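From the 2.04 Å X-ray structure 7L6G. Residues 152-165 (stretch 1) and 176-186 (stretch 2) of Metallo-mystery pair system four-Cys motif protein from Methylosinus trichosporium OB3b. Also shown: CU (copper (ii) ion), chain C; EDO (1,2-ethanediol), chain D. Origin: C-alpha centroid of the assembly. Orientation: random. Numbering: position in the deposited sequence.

Stretch 1, residues 152-165: QAGRRFVTIEVIPP
Stretch 2 176-186: SRTWMVHVGST

The strongest side-chain contact joins His-182 to Glu-161: His-182 NE2 donates a nearly linear hydrogen bond to Glu-161 OE2 at 2.8 Å, near the ring plane. Imidazole suits this place because its two nitrogens serve two partners; ND1 binds the copper ion at 2.1 Å, leaving NE2 to carry the proton. His-182 is m (chi2 161°), Glu-161 m, t. Arg-156, with chi1 at 33° and chi2 and chi3 t, lays CD over the imidazole face, 3.7 Å from its centroid, while its NH1 forms a long salt bridge to Glu-161 OE2 (3.8 Å).

Beneath this cluster, strands 158-163 and 179-183 run antiparallel (174°), their axes approaching to 4.8 Å, with extended backbones (phi -91° to -136°, psi 104° to 154°). Hydrogen-bonded pairs are Val-158 with Val-183, Ile-160 with Val-181 and Val-162 with Trp-179. Val-183 N to Val-158 O is 2.9 Å, with a weak return from Val-158 N to Val-183 O at 3.3 Å; Ile-160 N to Val-181 O is 3.0 Å and Val-181 N to Ile-160 O 2.8 Å; Val-162 N to Trp-179 O is 3.0 Å and Trp-179 N to Val-162 O 2.9 Å. Thr-159 faces His-182 and Glu-161 faces Met-180 in the intervening non-hydrogen-bonded pairs.

Alternation puts these four side chains on one face and the buried Val-158, Ile-160, Val-162, Trp-179, Val-181 and Val-183 on the other. Beta-branched residues suit the extended backbone and pack closely: Val-158 CB lies 3.7 Å from Val-183 CB, both t.

Next to Val-158, Phe-157 (p, chi2 70°) lays its ring face over Gly-184, whose CA sits 3.9 Å from the ring centroid; a CB on Gly-184 would clash with Arg-155 O. Water 1 bridges Ser-185 N to Ala-153 O and Arg-155 O (2.8, 2.7 and 2.8 Å). At the other end, Ile-163 CD1 lies 3.4 Å from Arg-177 NH1, over the guanidinium face. The contact buries 887 Å².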

# COMPACT_ATOMS: atom_id res chain seq x y z
N GLN E 152 -6.00 -6.18 -21.51
CA GLN E 152 -6.61 -7.39 -22.05
C GLN E 152 -7.25 -8.22 -20.95
O GLN E 152 -8.43 -8.56 -21.03
CB GLN E 152 -5.55 -8.21 -22.80
CG GLN E 152 -6.04 -9.57 -23.27
CD GLN E 152 -5.28 -10.07 -24.49
OE1 GLN E 152 -4.67 -9.28 -25.22
NE2 GLN E 152 -5.32 -11.38 -24.72
N ALA E 153 -6.48 -8.54 -19.91
CA ALA E 153 -7.03 -9.30 -18.79
C ALA E 153 -8.03 -8.50 -17.97
O ALA E 153 -8.84 -9.10 -17.25
CB ALA E 153 -5.89 -9.78 -17.89
N GLY E 154 -8.01 -7.17 -18.07
CA GLY E 154 -8.85 -6.35 -17.23
C GLY E 154 -8.25 -6.18 -15.85
O GLY E 154 -7.07 -6.44 -15.61
N ARG E 155 -9.09 -5.74 -14.92
CA ARG E 155 -8.67 -5.57 -13.53
C ARG E 155 -8.82 -6.88 -12.77
O ARG E 155 -9.65 -7.73 -13.11
CB ARG E 155 -9.50 -4.49 -12.83
CG ARG E 155 -9.54 -3.16 -13.55
CD ARG E 155 -8.18 -2.51 -13.58
NE ARG E 155 -8.27 -1.06 -13.75
CZ ARG E 155 -8.31 -0.45 -14.93
NH1 ARG E 155 -8.26 -1.15 -16.05
NH2 ARG E 155 -8.39 0.88 -14.98
N ARG E 156 -7.99 -7.04 -11.75
CA ARG E 156 -8.28 -8.00 -10.69
C ARG E 156 -9.24 -7.29 -9.74
O ARG E 156 -8.83 -6.68 -8.75
CB ARG E 156 -7.01 -8.48 -9.99
CG ARG E 156 -5.90 -7.43 -9.88
CD ARG E 156 -4.68 -8.01 -9.17
NE ARG E 156 -3.46 -7.25 -9.45
CZ ARG E 156 -2.52 -6.99 -8.55
NH1 ARG E 156 -2.64 -7.44 -7.31
NH2 ARG E 156 -1.45 -6.29 -8.89
N PHE E 157 -10.53 -7.32 -10.07
CA PHE E 157 -11.49 -6.48 -9.36
C PHE E 157 -11.81 -6.98 -7.96
O PHE E 157 -12.62 -6.35 -7.27
CB PHE E 157 -12.78 -6.32 -10.17
CG PHE E 157 -13.18 -7.53 -10.96
CD1 PHE E 157 -13.63 -8.68 -10.33
CD2 PHE E 157 -13.14 -7.51 -12.35
CE1 PHE E 157 -14.02 -9.78 -11.06
CE2 PHE E 157 -13.53 -8.61 -13.09
CZ PHE E 157 -13.97 -9.75 -12.44
N VAL E 158 -11.22 -8.09 -7.52
CA VAL E 158 -11.21 -8.49 -6.12
C VAL E 158 -9.79 -8.92 -5.78
O VAL E 158 -9.28 -9.89 -6.35
CB VAL E 158 -12.20 -9.63 -5.82
CG1 VAL E 158 -11.99 -10.14 -4.41
CG2 VAL E 158 -13.64 -9.15 -6.01
N THR E 159 -9.15 -8.19 -4.87
CA THR E 159 -7.78 -8.48 -4.44
C THR E 159 -7.78 -8.60 -2.92
O THR E 159 -7.83 -7.60 -2.21
CB THR E 159 -6.81 -7.40 -4.90
OG1 THR E 159 -7.18 -6.14 -4.33
CG2 THR E 159 -6.81 -7.29 -6.41
N ILE E 160 -7.71 -9.84 -2.43
CA ILE E 160 -7.59 -10.12 -1.01
C ILE E 160 -6.32 -10.93 -0.80
O ILE E 160 -6.12 -11.96 -1.45
CB ILE E 160 -8.82 -10.86 -0.46
CG1 ILE E 160 -10.04 -9.94 -0.49
CG2 ILE E 160 -8.56 -11.36 0.95
CD1 ILE E 160 -11.35 -10.64 -0.24
N GLU E 161 -5.45 -10.45 0.08
CA GLU E 161 -4.13 -11.04 0.27
C GLU E 161 -3.85 -11.16 1.76
O GLU E 161 -3.91 -10.16 2.49
CB GLU E 161 -3.06 -10.20 -0.43
CG GLU E 161 -3.31 -10.03 -1.92
CD GLU E 161 -2.35 -9.06 -2.58
OE1 GLU E 161 -1.35 -8.68 -1.93
OE2 GLU E 161 -2.59 -8.68 -3.74
N VAL E 162 -3.56 -12.38 2.20
CA VAL E 162 -3.32 -12.67 3.61
C VAL E 162 -1.91 -13.20 3.77
O VAL E 162 -1.32 -13.77 2.84
CB VAL E 162 -4.36 -13.68 4.16
CG1 VAL E 162 -5.77 -13.13 4.01
CG2 VAL E 162 -4.23 -15.01 3.44
N ILE E 163 -1.36 -13.02 4.97
CA ILE E 163 0.01 -13.45 5.26
C ILE E 163 -0.03 -14.48 6.38
O ILE E 163 -0.26 -14.13 7.55
CB ILE E 163 0.90 -12.25 5.63
CG1 ILE E 163 1.01 -11.30 4.43
CG2 ILE E 163 2.28 -12.73 6.06
CD1 ILE E 163 1.70 -9.99 4.75
N PRO E 164 0.18 -15.76 6.07
CA PRO E 164 0.14 -16.80 7.11
C PRO E 164 1.40 -16.79 7.95
O PRO E 164 2.41 -16.17 7.55
CB PRO E 164 0.01 -18.09 6.29
CG PRO E 164 0.66 -17.78 4.99
CD PRO E 164 0.43 -16.31 4.73
N PRO E 165 1.40 -17.45 9.11
CA PRO E 165 2.56 -17.31 10.02
C PRO E 165 3.84 -17.91 9.48
O PRO E 165 4.92 -17.33 9.70
CB PRO E 165 2.09 -18.03 11.29
CG PRO E 165 1.08 -19.02 10.81
CD PRO E 165 0.38 -18.36 9.66
N SER E 176 6.87 -18.46 -0.37
CA SER E 176 6.38 -17.13 -0.69
C SER E 176 5.70 -16.55 0.53
O SER E 176 5.24 -17.28 1.42
CB SER E 176 5.41 -17.17 -1.89
OG SER E 176 4.73 -15.93 -2.03
N ARG E 177 5.61 -15.22 0.58
CA ARG E 177 5.13 -14.57 1.79
C ARG E 177 3.61 -14.53 1.87
O ARG E 177 3.03 -14.70 2.95
CB ARG E 177 5.70 -13.15 1.89
CG ARG E 177 5.14 -12.34 3.05
CD ARG E 177 5.99 -11.11 3.36
NE ARG E 177 6.04 -10.83 4.79
CZ ARG E 177 5.50 -9.75 5.37
NH1 ARG E 177 4.87 -8.85 4.63
NH2 ARG E 177 5.60 -9.58 6.68
N THR E 178 2.94 -14.32 0.74
CA THR E 178 1.52 -13.96 0.73
C THR E 178 0.69 -14.98 -0.04
O THR E 178 1.07 -15.42 -1.13
CB THR E 178 1.33 -12.57 0.12
OG1 THR E 178 2.24 -11.65 0.72
CG2 THR E 178 -0.09 -12.09 0.34
N TRP E 179 -0.45 -15.35 0.55
CA TRP E 179 -1.48 -16.10 -0.15
C TRP E 179 -2.44 -15.11 -0.78
O TRP E 179 -3.09 -14.32 -0.07
CB TRP E 179 -2.22 -17.04 0.81
CG TRP E 179 -2.67 -18.32 0.18
CD1 TRP E 179 -2.02 -19.52 0.20
CD2 TRP E 179 -3.89 -18.54 -0.55
NE1 TRP E 179 -2.75 -20.46 -0.48
CE2 TRP E 179 -3.90 -19.89 -0.95
CE3 TRP E 179 -4.96 -17.72 -0.91
CZ2 TRP E 179 -4.94 -20.44 -1.69
CZ3 TRP E 179 -6.00 -18.27 -1.64
CH2 TRP E 179 -5.98 -19.62 -2.02
N MET E 180 -2.54 -15.13 -2.11
CA MET E 180 -3.24 -14.09 -2.85
C MET E 180 -4.50 -14.64 -3.50
O MET E 180 -4.48 -15.71 -4.11
CB MET E 180 -2.32 -13.49 -3.92
CG MET E 180 -1.29 -12.52 -3.36
SD MET E 180 -0.10 -11.97 -4.59
CE MET E 180 0.92 -13.43 -4.71
N VAL E 181 -5.60 -13.90 -3.36
CA VAL E 181 -6.83 -14.15 -4.08
C VAL E 181 -7.05 -12.98 -5.02
O VAL E 181 -7.38 -11.87 -4.58
CB VAL E 181 -8.03 -14.35 -3.14
CG1 VAL E 181 -9.34 -14.25 -3.92
CG2 VAL E 181 -7.95 -15.68 -2.45
N HIS E 182 -6.86 -13.21 -6.32
CA HIS E 182 -7.10 -12.20 -7.35
C HIS E 182 -8.22 -12.72 -8.24
O HIS E 182 -8.05 -13.72 -8.95
CB HIS E 182 -5.84 -11.92 -8.16
CG HIS E 182 -4.75 -11.27 -7.37
ND1 HIS E 182 -3.43 -11.27 -7.78
CD2 HIS E 182 -4.77 -10.60 -6.19
CE1 HIS E 182 -2.69 -10.63 -6.89
NE2 HIS E 182 -3.48 -10.21 -5.92
N VAL E 183 -9.37 -12.05 -8.21
CA VAL E 183 -10.52 -12.42 -9.02
C VAL E 183 -10.60 -11.46 -10.20
O VAL E 183 -10.65 -10.24 -10.02
CB VAL E 183 -11.82 -12.40 -8.20
CG1 VAL E 183 -12.98 -12.89 -9.05
CG2 VAL E 183 -11.66 -13.25 -6.96
N GLY E 184 -10.61 -12.01 -11.41
CA GLY E 184 -10.72 -11.20 -12.61
C GLY E 184 -11.14 -12.05 -13.79
O GLY E 184 -11.13 -13.28 -13.73
N SER E 185 -11.52 -11.36 -14.86
CA SER E 185 -11.94 -12.04 -16.08
C SER E 185 -10.80 -12.86 -16.66
O SER E 185 -9.64 -12.44 -16.65
CB SER E 185 -12.43 -11.02 -17.11
OG SER E 185 -13.67 -10.45 -16.73
N THR E 186 -11.14 -14.04 -17.18
CA THR E 186 -10.17 -14.89 -17.85
C THR E 186 -10.69 -15.25 -19.24
O THR E 186 -11.86 -15.01 -19.57
CB THR E 186 -9.87 -16.17 -17.05
OG1 THR E 186 -11.10 -16.86 -16.77
CG2 THR E 186 -9.18 -15.82 -15.74
CU CU C . -2.82 -11.68 -9.77
C1 EDO D . 6.89 -10.49 -1.29
O1 EDO D . 5.91 -10.69 -2.32
C2 EDO D . 7.88 -11.65 -1.30
O2 EDO D . 7.19 -12.87 -0.99
O HOH W 1 -10.81 -8.68 -15.46
O HOH W 2 4.62 -15.15 5.86
O HOH W 3 -0.68 -10.46 -10.29